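Side-chain contacts in SAM-dependent methyltransferase (Anabaena variabilis ATCC 29413, PDB 3GGD), which probably transfers a methyl group from S-adenosyl-L-methionine to an unidentified acceptor, and is seen with S-adenosyl-L-homocysteine bound: residues 20-25 against 31-36; 129-134 against 219-224; 140-145 against 205-210; 199-204 against 236-241. One frame throughout, in Å; residues are numbered along the deposited sequence.

Interaction 1. Residues 20-25 against 31-36; sequences EQYWNK and TPVLWD. With SAH (S-adenosyl-L-homocysteine), chain E; EDO (1,2-ethanediol), chain K.
Y22 and W35 reach for each other from opposite directions. Their rings meet obliquely, with planes at 45° and centroids 5.5 Å apart. The closest atoms are Y22 CE2 and W35 CH2, at 3.6 Å. W23 meets W35 differently: W23 CZ2 comes to the edge of the W35 indole, near its plane, 3.8 Å from W35 CZ2. Y22 CE2 in turn sits over the centre of the W23 ring, so the three aromatic groups pack together. V33 comes in at about a right angle to W23 and lays CG1 over one face of W35. The opposite face of W35 takes the ligand sulfur, SAH SD, 3.3 Å above the ring plane.

Helix 15-29 and the loop after it thus form one wall of the S-adenosylhomocysteine site of a Rossmann-like methyltransferase. W23 NE1 gives a hydrogen bond to the ribose hydroxyl O3' of SAH (3.0 Å) and a weak one to O2'. The W35 torsion (chi1 52°) sets CG between the backbone N and the carbonyl carbon and helps bring one indole face against the sulfur. An alanine at W35 would remove the indole, and is likely to leave the sulfur uncovered on that side and Y22 freer to turn. Further out, Y22 OH donates to water 1 (2.8 Å). That water also links P32 O and L34 N.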
# COMPACT_ATOMS: atom_id res chain seq x y z
N GLU A 20 -0.96 5.04 -13.10
CA GLU A 20 -0.19 6.13 -13.69
C GLU A 20 -1.13 7.26 -14.13
O GLU A 20 -0.79 8.44 -13.96
CB GLU A 20 0.70 5.64 -14.83
CG GLU A 20 1.38 6.76 -15.67
CD GLU A 20 2.23 7.74 -14.83
OE1 GLU A 20 2.73 7.35 -13.74
OE2 GLU A 20 2.45 8.87 -15.30
N GLN A 21 -2.31 6.93 -14.65
CA GLN A 21 -3.26 7.99 -15.03
C GLN A 21 -3.67 8.81 -13.79
O GLN A 21 -3.65 10.06 -13.80
CB GLN A 21 -4.47 7.43 -15.75
CG GLN A 21 -5.28 8.54 -16.46
CD GLN A 21 -6.65 8.07 -17.01
OE1 GLN A 21 -7.45 7.40 -16.30
NE2 GLN A 21 -6.91 8.40 -18.27
N TYR A 22 -3.94 8.10 -12.68
CA TYR A 22 -4.29 8.77 -11.45
C TYR A 22 -3.17 9.68 -10.93
O TYR A 22 -3.40 10.85 -10.60
CB TYR A 22 -4.60 7.76 -10.35
CG TYR A 22 -4.71 8.40 -8.99
CD1 TYR A 22 -5.87 9.11 -8.60
CD2 TYR A 22 -3.65 8.34 -8.09
CE1 TYR A 22 -5.99 9.71 -7.37
CE2 TYR A 22 -3.76 8.95 -6.83
CZ TYR A 22 -4.92 9.62 -6.47
OH TYR A 22 -5.01 10.21 -5.24
N TRP A 23 -1.96 9.14 -10.88
CA TRP A 23 -0.82 9.88 -10.33
C TRP A 23 -0.42 11.00 -11.23
O TRP A 23 -0.08 12.08 -10.76
CB TRP A 23 0.35 8.96 -10.04
CG TRP A 23 0.26 8.23 -8.74
CD1 TRP A 23 0.21 6.86 -8.55
CD2 TRP A 23 0.23 8.80 -7.42
NE1 TRP A 23 0.18 6.57 -7.22
CE2 TRP A 23 0.18 7.74 -6.50
CE3 TRP A 23 0.26 10.12 -6.93
CZ2 TRP A 23 0.18 7.94 -5.13
CZ3 TRP A 23 0.23 10.33 -5.55
CH2 TRP A 23 0.20 9.25 -4.67
N ASN A 24 -0.51 10.80 -12.54
CA ASN A 24 -0.20 11.92 -13.43
C ASN A 24 -1.22 13.08 -13.28
O ASN A 24 -0.86 14.26 -13.31
CB ASN A 24 -0.11 11.50 -14.87
CG ASN A 24 0.56 12.57 -15.74
OD1 ASN A 24 -0.09 13.21 -16.54
ND2 ASN A 24 1.85 12.80 -15.53
N LYS A 25 -2.49 12.72 -13.12
CA LYS A 25 -3.51 13.73 -12.87
C LYS A 25 -3.22 14.46 -11.56
O LYS A 25 -3.34 15.69 -11.48
CB LYS A 25 -4.90 13.11 -12.82
CG LYS A 25 -5.94 14.11 -12.38
CD LYS A 25 -7.19 13.51 -11.92
CE LYS A 25 -7.09 12.78 -10.62
NZ LYS A 25 -8.31 11.89 -10.68
N THR A 31 -4.07 17.60 -6.84
CA THR A 31 -5.32 17.29 -6.22
C THR A 31 -5.04 16.41 -4.96
O THR A 31 -3.96 15.85 -4.82
CB THR A 31 -6.25 16.61 -7.25
OG1 THR A 31 -5.54 15.58 -7.93
CG2 THR A 31 -6.75 17.57 -8.31
N PRO A 32 -6.01 16.34 -4.03
CA PRO A 32 -5.86 15.61 -2.79
C PRO A 32 -5.73 14.12 -2.99
O PRO A 32 -6.27 13.58 -3.96
CB PRO A 32 -7.13 15.92 -2.01
CG PRO A 32 -7.77 17.02 -2.70
CD PRO A 32 -7.32 17.01 -4.13
N VAL A 33 -5.01 13.47 -2.07
CA VAL A 33 -4.71 12.05 -2.16
C VAL A 33 -5.30 11.40 -0.91
O VAL A 33 -4.84 11.60 0.21
CB VAL A 33 -3.18 11.82 -2.29
CG1 VAL A 33 -2.84 10.32 -2.27
CG2 VAL A 33 -2.65 12.53 -3.56
N LEU A 34 -6.35 10.63 -1.13
CA LEU A 34 -7.19 10.11 -0.07
C LEU A 34 -6.45 9.48 1.11
O LEU A 34 -6.80 9.70 2.26
CB LEU A 34 -8.15 9.04 -0.67
CG LEU A 34 -9.03 8.23 0.28
CD1 LEU A 34 -10.09 9.16 0.87
CD2 LEU A 34 -9.66 7.02 -0.45
N TRP A 35 -5.45 8.65 0.81
CA TRP A 35 -4.73 7.90 1.85
C TRP A 35 -3.50 8.62 2.42
O TRP A 35 -2.84 8.08 3.33
CB TRP A 35 -4.26 6.56 1.28
CG TRP A 35 -3.51 6.77 0.01
CD1 TRP A 35 -2.19 7.09 -0.13
CD2 TRP A 35 -4.06 6.72 -1.30
NE1 TRP A 35 -1.88 7.24 -1.48
CE2 TRP A 35 -3.02 7.02 -2.21
CE3 TRP A 35 -5.33 6.45 -1.80
CZ2 TRP A 35 -3.22 7.05 -3.59
CZ3 TRP A 35 -5.53 6.48 -3.17
CH2 TRP A 35 -4.48 6.78 -4.05
N ASP A 36 -3.22 9.82 1.95
CA ASP A 36 -1.94 10.47 2.25
C ASP A 36 -2.01 11.24 3.58
O ASP A 36 -1.88 12.46 3.63
CB ASP A 36 -1.54 11.35 1.06
CG ASP A 36 -0.08 11.81 1.10
OD1 ASP A 36 0.76 11.14 1.77
OD2 ASP A 36 0.23 12.81 0.42
N SAH E . 1.87 3.09 0.26
CA SAH E . 1.51 4.45 -0.21
CB SAH E . 0.52 4.46 -1.40
CG SAH E . -0.82 3.72 -1.26
SD SAH E . -1.88 3.92 -2.71
C SAH E . 0.94 5.30 0.92
O SAH E . 0.95 6.56 0.83
OXT SAH E . 0.44 4.77 1.91
C5' SAH E . -1.51 2.43 -3.60
C4' SAH E . -0.16 2.52 -4.38
O4' SAH E . 0.10 1.27 -5.05
C3' SAH E . -0.07 3.58 -5.49
O3' SAH E . 1.05 4.43 -5.35
C2' SAH E . 0.06 2.77 -6.77
O2' SAH E . 0.71 3.44 -7.88
C1' SAH E . 0.75 1.52 -6.28
N9 SAH E . 0.62 0.37 -7.19
C8 SAH E . -0.54 0.01 -7.82
N7 SAH E . -0.33 -1.10 -8.55
C5 SAH E . 0.98 -1.44 -8.39
C6 SAH E . 1.85 -2.47 -8.95
N6 SAH E . 1.26 -3.33 -9.82
N1 SAH E . 3.14 -2.52 -8.61
C2 SAH E . 3.67 -1.59 -7.75
N3 SAH E . 2.92 -0.62 -7.24
C4 SAH E . 1.62 -0.47 -7.53
C1 EDO K . 0.41 14.57 4.66
O1 EDO K . 1.23 15.02 5.72
C2 EDO K . 1.39 14.18 3.58
O2 EDO K . 1.21 14.98 2.41
O HOH W 1 -7.36 10.98 -3.96

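Interaction 2. Residues 129-134 against 219-224; sequences YMRTGF and GLFQSI. With SAH (S-adenosyl-L-homocysteine), chain E; EDO (1,2-ethanediol), chain L.
The rim of the F221 ring slides over one face of the R131 guanidinium. F221 CZ lies 3.2 Å above the guanidinium plane, and the two planes are 25° apart. R131 gets there with CG anti to the backbone N (chi1 -177°) and a chain extended from CG to NE; the last torsion then turns the guanidinium plane out of the line of the chain. The edge of the guanidinium is left for polar partners. NH1 gives a hydrogen bond to the carboxylate oxygen OXT of SAH (2.9 Å). NE and NH2 hold the two hydroxyls of an ethanediol, probably from the crystallisation liquor, and the bond from NH2 to its O1 is nearly straight. NH2 also reaches the backbone oxygen Q222 O, but that bond is weak.

The site lies at the C-terminal end of strand 127-131, a central strand of the Rossmann-like sheet, where this fold holds its cofactor. At T132 the backbone leaves the extended strand shape. F221 also holds CG anti to its N (chi1 -175°), which points the ring at T132, and T132 CG2 touches F221 CE1 at 3.3 Å. T132 OG1 turns back to donate to R131 O (2.7 Å), approaching from above the carbonyl plane. The same R131 O accepts from the amino group of SAH, N, at 2.8 Å. A bend in Q222 leads its amide away from R131, and R41 takes OE1.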
# COMPACT_ATOMS: atom_id res chain seq x y z
N TYR A 129 7.87 -2.89 3.90
CA TYR A 129 6.77 -2.12 4.45
C TYR A 129 5.81 -1.86 3.29
O TYR A 129 6.21 -1.34 2.24
CB TYR A 129 7.27 -0.76 4.99
CG TYR A 129 6.17 0.18 5.43
CD1 TYR A 129 5.58 0.06 6.67
CD2 TYR A 129 5.71 1.20 4.60
CE1 TYR A 129 4.57 0.95 7.09
CE2 TYR A 129 4.74 2.11 5.02
CZ TYR A 129 4.16 1.98 6.27
OH TYR A 129 3.16 2.85 6.70
N MSE A 130 4.55 -2.25 3.47
CA MSE A 130 3.55 -2.01 2.46
C MSE A 130 2.26 -1.48 3.08
O MSE A 130 1.57 -2.16 3.85
CB MSE A 130 3.27 -3.28 1.66
CG MSE A 130 2.34 -3.03 0.48
SE MSE A 130 2.16 -4.69 -0.65
CE MSE A 130 1.14 -5.63 0.54
N ARG A 131 1.91 -0.26 2.69
CA ARG A 131 0.71 0.41 3.20
C ARG A 131 -0.31 0.53 2.05
O ARG A 131 -0.15 1.34 1.11
CB ARG A 131 1.08 1.77 3.77
CG ARG A 131 -0.11 2.50 4.40
CD ARG A 131 0.33 3.82 5.08
NE ARG A 131 -0.79 4.48 5.76
CZ ARG A 131 -1.53 5.43 5.21
NH1 ARG A 131 -1.27 5.84 3.98
NH2 ARG A 131 -2.52 5.99 5.90
N THR A 132 -1.35 -0.27 2.16
CA THR A 132 -2.42 -0.37 1.19
C THR A 132 -1.92 -0.64 -0.22
O THR A 132 -2.23 0.07 -1.16
CB THR A 132 -3.40 0.80 1.27
OG1 THR A 132 -2.71 2.07 1.29
CG2 THR A 132 -4.29 0.65 2.57
N GLY A 133 -1.14 -1.71 -0.35
CA GLY A 133 -0.67 -2.11 -1.66
C GLY A 133 -1.41 -3.29 -2.25
O GLY A 133 -1.20 -3.62 -3.41
N PHE A 134 -2.33 -3.90 -1.50
CA PHE A 134 -2.95 -5.16 -1.95
C PHE A 134 -4.48 -5.11 -2.16
O PHE A 134 -5.01 -5.74 -3.09
CB PHE A 134 -2.65 -6.24 -0.90
CG PHE A 134 -2.08 -7.54 -1.47
CD1 PHE A 134 -2.66 -8.19 -2.51
CD2 PHE A 134 -0.99 -8.14 -0.86
CE1 PHE A 134 -2.15 -9.39 -2.99
CE2 PHE A 134 -0.46 -9.35 -1.34
CZ PHE A 134 -1.05 -9.97 -2.42
N GLY A 219 -7.77 -2.78 13.74
CA GLY A 219 -7.73 -1.32 13.90
C GLY A 219 -8.27 -0.54 12.70
O GLY A 219 -9.08 -1.04 11.91
N LEU A 220 -7.80 0.69 12.58
CA LEU A 220 -8.30 1.65 11.62
C LEU A 220 -7.23 2.07 10.61
O LEU A 220 -6.01 1.95 10.88
CB LEU A 220 -8.81 2.89 12.35
CG LEU A 220 -9.93 2.64 13.38
CD1 LEU A 220 -10.23 3.95 14.15
CD2 LEU A 220 -11.22 2.00 12.76
N PHE A 221 -7.69 2.50 9.44
CA PHE A 221 -6.82 3.06 8.42
C PHE A 221 -7.14 4.53 8.34
O PHE A 221 -8.31 4.91 8.33
CB PHE A 221 -7.04 2.42 7.06
CG PHE A 221 -6.08 2.90 6.02
CD1 PHE A 221 -4.80 2.37 5.96
CD2 PHE A 221 -6.44 3.90 5.13
CE1 PHE A 221 -3.89 2.85 5.01
CE2 PHE A 221 -5.55 4.36 4.17
CZ PHE A 221 -4.27 3.84 4.11
N GLN A 222 -6.13 5.38 8.30
CA GLN A 222 -6.37 6.82 8.31
C GLN A 222 -6.36 7.47 6.94
O GLN A 222 -5.37 7.37 6.20
CB GLN A 222 -5.34 7.49 9.19
CG GLN A 222 -5.34 6.96 10.59
CD GLN A 222 -6.41 7.57 11.48
OE1 GLN A 222 -6.79 8.75 11.34
NE2 GLN A 222 -6.88 6.76 12.43
N SER A 223 -7.46 8.14 6.61
CA SER A 223 -7.60 8.88 5.36
C SER A 223 -7.55 10.38 5.67
O SER A 223 -7.54 10.77 6.83
CB SER A 223 -8.92 8.55 4.64
OG SER A 223 -10.00 9.35 5.07
N ILE A 224 -7.54 11.21 4.63
CA ILE A 224 -7.53 12.67 4.81
C ILE A 224 -8.94 13.25 4.59
O ILE A 224 -9.15 14.46 4.65
CB ILE A 224 -6.53 13.37 3.83
CG1 ILE A 224 -7.01 13.22 2.37
CG2 ILE A 224 -5.16 12.83 4.04
CD1 ILE A 224 -6.46 14.24 1.41
N SAH E . 1.87 3.09 0.26
CA SAH E . 1.51 4.45 -0.21
CB SAH E . 0.52 4.46 -1.40
CG SAH E . -0.82 3.72 -1.26
SD SAH E . -1.88 3.92 -2.71
C SAH E . 0.94 5.30 0.92
O SAH E . 0.95 6.56 0.83
OXT SAH E . 0.44 4.77 1.91
C5' SAH E . -1.51 2.43 -3.60
C4' SAH E . -0.16 2.52 -4.38
O4' SAH E . 0.10 1.27 -5.05
C3' SAH E . -0.07 3.58 -5.49
O3' SAH E . 1.05 4.43 -5.35
C2' SAH E . 0.06 2.77 -6.77
O2' SAH E . 0.71 3.44 -7.88
C1' SAH E . 0.75 1.52 -6.28
N9 SAH E . 0.62 0.37 -7.19
C8 SAH E . -0.54 0.01 -7.82
N7 SAH E . -0.33 -1.10 -8.55
C5 SAH E . 0.98 -1.44 -8.39
C6 SAH E . 1.85 -2.47 -8.95
N6 SAH E . 1.26 -3.33 -9.82
N1 SAH E . 3.14 -2.52 -8.61
C2 SAH E . 3.67 -1.59 -7.75
N3 SAH E . 2.92 -0.62 -7.24
C4 SAH E . 1.62 -0.47 -7.53
C1 EDO L . -3.03 3.79 9.33
O1 EDO L . -3.08 5.09 8.72
C2 EDO L . -1.57 3.29 9.56
O2 EDO L . -0.70 3.43 8.40

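Interaction 3. Residues 140-145 against 205-210; sequences EKRELL and ELYFPD. With CO (cobalt (II) ion), chain C.
Y207 lies against the start of helix 142-153, with the R142 side chain crossing its ring obliquely. R142 CB touches Y207 CZ at 3.4 Å, and R142 CD lies 3.5 Å from Y207 OH. This is the tight part. The methylenes of R142 serve as its apolar surface, while the extended chain carries the guanidinium past the ring to the backbone oxygens of I137 and I198. L206 CG covers one face of the tyrosine ring over its centre.

The E143 side is looser and more exposed. E143 OE1 lies at the edge of the Y207 ring, 4.0 Å from CD1. Water 3 joins E143 OE1 (2.8 Å) to Y207 O (2.9 Å). Past the helix end, D210 OD2 binds the cobalt ion at 2.0 Å, with H244 among its other ligands.

With an alanine in place of Y207, a gap would probably open between helices 142-153 and 201-207, and water 2 would lose its tyrosine mate.

Water 2 lies 2.7 Å from Y207 OH and takes a weak bond from R142 NH1. Between these two segments the polar links thus run through water, while R150 further along helix 142-153 bonds Y207 O directly.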
# COMPACT_ATOMS: atom_id res chain seq x y z
N GLU A 140 -8.12 -11.64 -9.27
CA GLU A 140 -7.48 -12.52 -10.23
C GLU A 140 -6.00 -12.17 -10.55
O GLU A 140 -5.32 -12.95 -11.19
CB GLU A 140 -8.29 -12.62 -11.52
CG GLU A 140 -8.33 -11.31 -12.33
CD GLU A 140 -9.42 -10.27 -11.90
OE1 GLU A 140 -10.06 -10.34 -10.78
OE2 GLU A 140 -9.61 -9.37 -12.76
N LYS A 141 -5.50 -11.03 -10.08
CA LYS A 141 -4.13 -10.65 -10.28
C LYS A 141 -3.31 -10.71 -9.01
O LYS A 141 -2.10 -10.46 -9.05
CB LYS A 141 -4.09 -9.24 -10.88
CG LYS A 141 -4.59 -9.29 -12.34
CD LYS A 141 -5.03 -7.94 -12.79
CE LYS A 141 -5.53 -7.93 -14.30
NZ LYS A 141 -6.27 -6.61 -14.55
N ARG A 142 -3.95 -11.04 -7.90
CA ARG A 142 -3.27 -11.00 -6.60
C ARG A 142 -2.13 -12.00 -6.44
O ARG A 142 -1.17 -11.69 -5.75
CB ARG A 142 -4.27 -11.16 -5.45
CG ARG A 142 -5.11 -9.91 -5.24
CD ARG A 142 -6.15 -10.09 -4.14
NE ARG A 142 -6.88 -8.84 -3.87
CZ ARG A 142 -7.64 -8.62 -2.79
NH1 ARG A 142 -7.78 -9.57 -1.87
NH2 ARG A 142 -8.25 -7.45 -2.63
N GLU A 143 -2.24 -13.15 -7.07
CA GLU A 143 -1.20 -14.16 -6.95
C GLU A 143 0.13 -13.63 -7.53
O GLU A 143 1.17 -13.94 -7.01
CB GLU A 143 -1.65 -15.48 -7.61
CG GLU A 143 -0.52 -16.51 -7.91
CD GLU A 143 0.21 -17.12 -6.66
OE1 GLU A 143 -0.26 -16.99 -5.50
OE2 GLU A 143 1.27 -17.77 -6.87
N LEU A 144 0.07 -12.82 -8.59
CA LEU A 144 1.26 -12.24 -9.21
C LEU A 144 1.96 -11.34 -8.20
O LEU A 144 3.19 -11.38 -8.05
CB LEU A 144 0.87 -11.48 -10.48
CG LEU A 144 0.39 -12.32 -11.68
CD1 LEU A 144 -0.29 -11.45 -12.76
CD2 LEU A 144 1.55 -13.14 -12.32
N LEU A 145 1.19 -10.53 -7.48
CA LEU A 145 1.80 -9.65 -6.50
C LEU A 145 2.42 -10.51 -5.36
O LEU A 145 3.53 -10.23 -4.86
CB LEU A 145 0.77 -8.64 -5.96
CG LEU A 145 1.28 -7.63 -4.91
CD1 LEU A 145 2.51 -6.89 -5.37
CD2 LEU A 145 0.15 -6.63 -4.48
N GLU A 205 -3.12 -16.68 4.18
CA GLU A 205 -3.02 -18.12 3.96
C GLU A 205 -3.11 -18.52 2.48
O GLU A 205 -2.42 -19.44 2.02
CB GLU A 205 -4.09 -18.86 4.76
CG GLU A 205 -4.12 -20.37 4.54
CD GLU A 205 -2.83 -21.10 4.95
OE1 GLU A 205 -2.08 -20.60 5.82
OE2 GLU A 205 -2.57 -22.21 4.44
N LEU A 206 -3.96 -17.82 1.73
CA LEU A 206 -4.21 -18.12 0.34
C LEU A 206 -2.97 -17.80 -0.49
O LEU A 206 -2.54 -18.65 -1.27
CB LEU A 206 -5.43 -17.34 -0.19
CG LEU A 206 -5.84 -17.48 -1.66
CD1 LEU A 206 -6.17 -18.95 -2.05
CD2 LEU A 206 -7.06 -16.58 -1.98
N TYR A 207 -2.43 -16.60 -0.35
CA TYR A 207 -1.30 -16.17 -1.17
C TYR A 207 0.07 -16.49 -0.61
O TYR A 207 1.05 -16.56 -1.38
CB TYR A 207 -1.38 -14.65 -1.52
CG TYR A 207 -2.67 -14.32 -2.23
CD1 TYR A 207 -2.95 -14.87 -3.47
CD2 TYR A 207 -3.65 -13.54 -1.61
CE1 TYR A 207 -4.17 -14.63 -4.10
CE2 TYR A 207 -4.88 -13.28 -2.24
CZ TYR A 207 -5.13 -13.83 -3.47
OH TYR A 207 -6.34 -13.58 -4.08
N PHE A 208 0.13 -16.71 0.71
CA PHE A 208 1.38 -16.96 1.40
C PHE A 208 1.31 -18.16 2.31
O PHE A 208 1.62 -18.07 3.49
CB PHE A 208 1.80 -15.74 2.22
CG PHE A 208 1.91 -14.46 1.41
CD1 PHE A 208 3.00 -14.24 0.57
CD2 PHE A 208 0.94 -13.47 1.50
CE1 PHE A 208 3.09 -13.06 -0.19
CE2 PHE A 208 1.03 -12.30 0.76
CZ PHE A 208 2.11 -12.09 -0.09
N PRO A 209 0.94 -19.30 1.77
CA PRO A 209 0.82 -20.47 2.64
C PRO A 209 2.18 -20.91 3.24
O PRO A 209 2.21 -21.62 4.24
CB PRO A 209 0.25 -21.55 1.71
CG PRO A 209 0.69 -21.12 0.37
CD PRO A 209 0.67 -19.61 0.37
N ASP A 210 3.28 -20.51 2.61
CA ASP A 210 4.63 -20.81 3.06
C ASP A 210 5.15 -19.78 4.07
O ASP A 210 6.31 -19.80 4.43
CB ASP A 210 5.60 -20.94 1.87
CG ASP A 210 5.52 -19.79 0.85
OD1 ASP A 210 4.50 -19.05 0.79
OD2 ASP A 210 6.45 -19.70 0.00
CO CO C . 8.24 -20.62 0.09
O HOH W 2 -8.14 -12.45 -2.36
O HOH W 3 1.81 -15.79 -4.02

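Interaction 4. Residues 199-204 against 236-241. With EDO (1,2-ethanediol), chain R.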
# COMPACT_ATOMS: atom_id res chain seq x y z
N PHE A 199 -8.68 -7.16 2.17
CA PHE A 199 -7.60 -8.12 2.36
C PHE A 199 -7.70 -8.65 3.80
O PHE A 199 -7.83 -7.86 4.75
CB PHE A 199 -6.24 -7.48 2.09
CG PHE A 199 -5.14 -8.47 1.92
CD1 PHE A 199 -4.41 -8.90 3.02
CD2 PHE A 199 -4.85 -8.99 0.68
CE1 PHE A 199 -3.41 -9.82 2.88
CE2 PHE A 199 -3.84 -9.94 0.52
CZ PHE A 199 -3.11 -10.34 1.61
N THR A 200 -7.65 -9.97 3.96
CA THR A 200 -7.89 -10.62 5.24
C THR A 200 -6.80 -11.62 5.66
O THR A 200 -5.88 -11.96 4.87
CB THR A 200 -9.18 -11.44 5.15
OG1 THR A 200 -8.93 -12.57 4.31
CG2 THR A 200 -10.36 -10.63 4.55
N ALA A 201 -6.93 -12.12 6.88
CA ALA A 201 -6.05 -13.17 7.40
C ALA A 201 -6.14 -14.36 6.46
O ALA A 201 -5.16 -15.06 6.22
CB ALA A 201 -6.48 -13.60 8.84
N GLU A 202 -7.33 -14.62 5.93
CA GLU A 202 -7.48 -15.76 5.02
C GLU A 202 -6.73 -15.52 3.71
O GLU A 202 -6.29 -16.47 3.09
CB GLU A 202 -8.95 -16.10 4.75
CG GLU A 202 -9.70 -16.64 5.97
CD GLU A 202 -9.92 -15.58 7.10
OE1 GLU A 202 -9.96 -14.32 6.83
OE2 GLU A 202 -10.03 -16.01 8.28
N ASP A 203 -6.57 -14.26 3.30
CA ASP A 203 -5.76 -13.96 2.12
C ASP A 203 -4.27 -14.22 2.37
O ASP A 203 -3.55 -14.54 1.43
CB ASP A 203 -5.97 -12.52 1.61
CG ASP A 203 -7.35 -12.31 0.98
OD1 ASP A 203 -7.81 -13.16 0.16
OD2 ASP A 203 -7.98 -11.27 1.30
N ILE A 204 -3.80 -14.04 3.60
CA ILE A 204 -2.40 -14.35 3.93
C ILE A 204 -2.19 -15.86 3.72
O ILE A 204 -1.23 -16.27 3.12
CB ILE A 204 -2.00 -14.00 5.37
CG1 ILE A 204 -2.11 -12.49 5.64
CG2 ILE A 204 -0.57 -14.53 5.66
CD1 ILE A 204 -1.18 -11.64 4.85
N PRO A 236 -12.02 0.31 8.22
CA PRO A 236 -11.41 -0.78 8.98
C PRO A 236 -10.18 -1.32 8.28
O PRO A 236 -10.17 -1.44 7.04
CB PRO A 236 -12.51 -1.83 9.07
CG PRO A 236 -13.44 -1.54 7.92
CD PRO A 236 -13.36 -0.05 7.69
N ALA A 237 -9.16 -1.64 9.08
CA ALA A 237 -7.86 -2.11 8.61
C ALA A 237 -7.61 -3.55 9.04
O ALA A 237 -8.24 -4.08 9.96
CB ALA A 237 -6.74 -1.19 9.11
N PHE A 238 -6.70 -4.18 8.33
CA PHE A 238 -6.15 -5.48 8.68
C PHE A 238 -4.66 -5.29 8.52
O PHE A 238 -4.21 -4.76 7.49
CB PHE A 238 -6.59 -6.59 7.70
CG PHE A 238 -5.75 -7.83 7.81
CD1 PHE A 238 -5.96 -8.72 8.83
CD2 PHE A 238 -4.71 -8.06 6.95
CE1 PHE A 238 -5.17 -9.83 8.98
CE2 PHE A 238 -3.92 -9.20 7.09
CZ PHE A 238 -4.16 -10.06 8.14
N TRP A 239 -3.88 -5.77 9.49
CA TRP A 239 -2.42 -5.72 9.38
C TRP A 239 -1.79 -6.99 9.91
O TRP A 239 -2.37 -7.70 10.76
CB TRP A 239 -1.81 -4.48 10.10
CG TRP A 239 -1.99 -4.46 11.56
CD1 TRP A 239 -3.00 -3.83 12.24
CD2 TRP A 239 -1.15 -5.07 12.56
NE1 TRP A 239 -2.85 -4.02 13.58
CE2 TRP A 239 -1.72 -4.76 13.81
CE3 TRP A 239 0.02 -5.82 12.52
CZ2 TRP A 239 -1.18 -5.20 15.03
CZ3 TRP A 239 0.56 -6.26 13.72
CH2 TRP A 239 -0.03 -5.94 14.96
N ALA A 240 -0.60 -7.27 9.38
CA ALA A 240 0.17 -8.44 9.78
C ALA A 240 1.67 -8.24 9.54
O ALA A 240 2.09 -7.45 8.68
CB ALA A 240 -0.33 -9.74 9.03
N VAL A 241 2.46 -8.94 10.35
CA VAL A 241 3.88 -9.11 10.04
C VAL A 241 4.07 -10.60 9.71
O VAL A 241 3.71 -11.47 10.51
CB VAL A 241 4.81 -8.71 11.23
CG1 VAL A 241 6.25 -8.94 10.83
CG2 VAL A 241 4.58 -7.24 11.66
C1 EDO R . -5.25 -4.73 16.94
O1 EDO R . -6.50 -5.39 16.75
C2 EDO R . -5.32 -3.48 16.08
O2 EDO R . -4.07 -2.82 16.12
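F238 carries this contact, placed one residue into strand 237-244 after P236 and A237. Its CG stands anti to the backbone N (chi1 164°), which sends the ring out from the sheet to the start of helix 201-207. One ring face lies under the backbone there: T200 C is over the centre, and A201 N is 3.5 Å above the plane, nearer the rim. F238 CB lies 3.4 Å from F199 O. Around the ring, F238 CD2 comes to the edge of the F199 ring, 4.0 Å from CD1. I204 CG1 reaches F238 CE2 obliquely, also at 4.0 Å, and A201 CB adds a methyl beside CE1.

W239 points to the other side of the sheet. Its NE1 donates to O2 of an ethanediol (3.1 Å), and its ring makes a cation-pi contact with R49. The CB of A240 points toward the helix side, as that of F238 does.

The helix end that receives F238 is fixed by a capping box. T200 N donates to D203 OD2 (3.0 Å), on the anti side of the carboxylate, and D203 N donates to T200 OG1 (3.1 Å). D203 CB also lies over a face of F199. F199 is tied to the sheet by backbone bonding to L164. No hydrogen bond crosses between the two segments, so their own join is ring packing on a capped backbone.

Along the chain, interaction 1 closes before the others open. Interaction 3 is nested inside the loop closed by interaction 2, and interaction 4 crosses both. Interactions 1 and 2 have centres 15 Å apart and both touch SAH. They join through W35 O and R131 NH1, a probable hydrogen bond, and through L34 and I224. Interactions 3 and 4 share helix 201-207, with centres 12 Å apart. Interactions 2 and 4 reach the same seven-stranded sheet, where strand 237-244 runs antiparallel to its neighbours, as in class I methyltransferases. The centres of interactions 1 and 3 are 26 Å apart, so the ligand wall and the helix packing occupy opposite sides of the chain's centre.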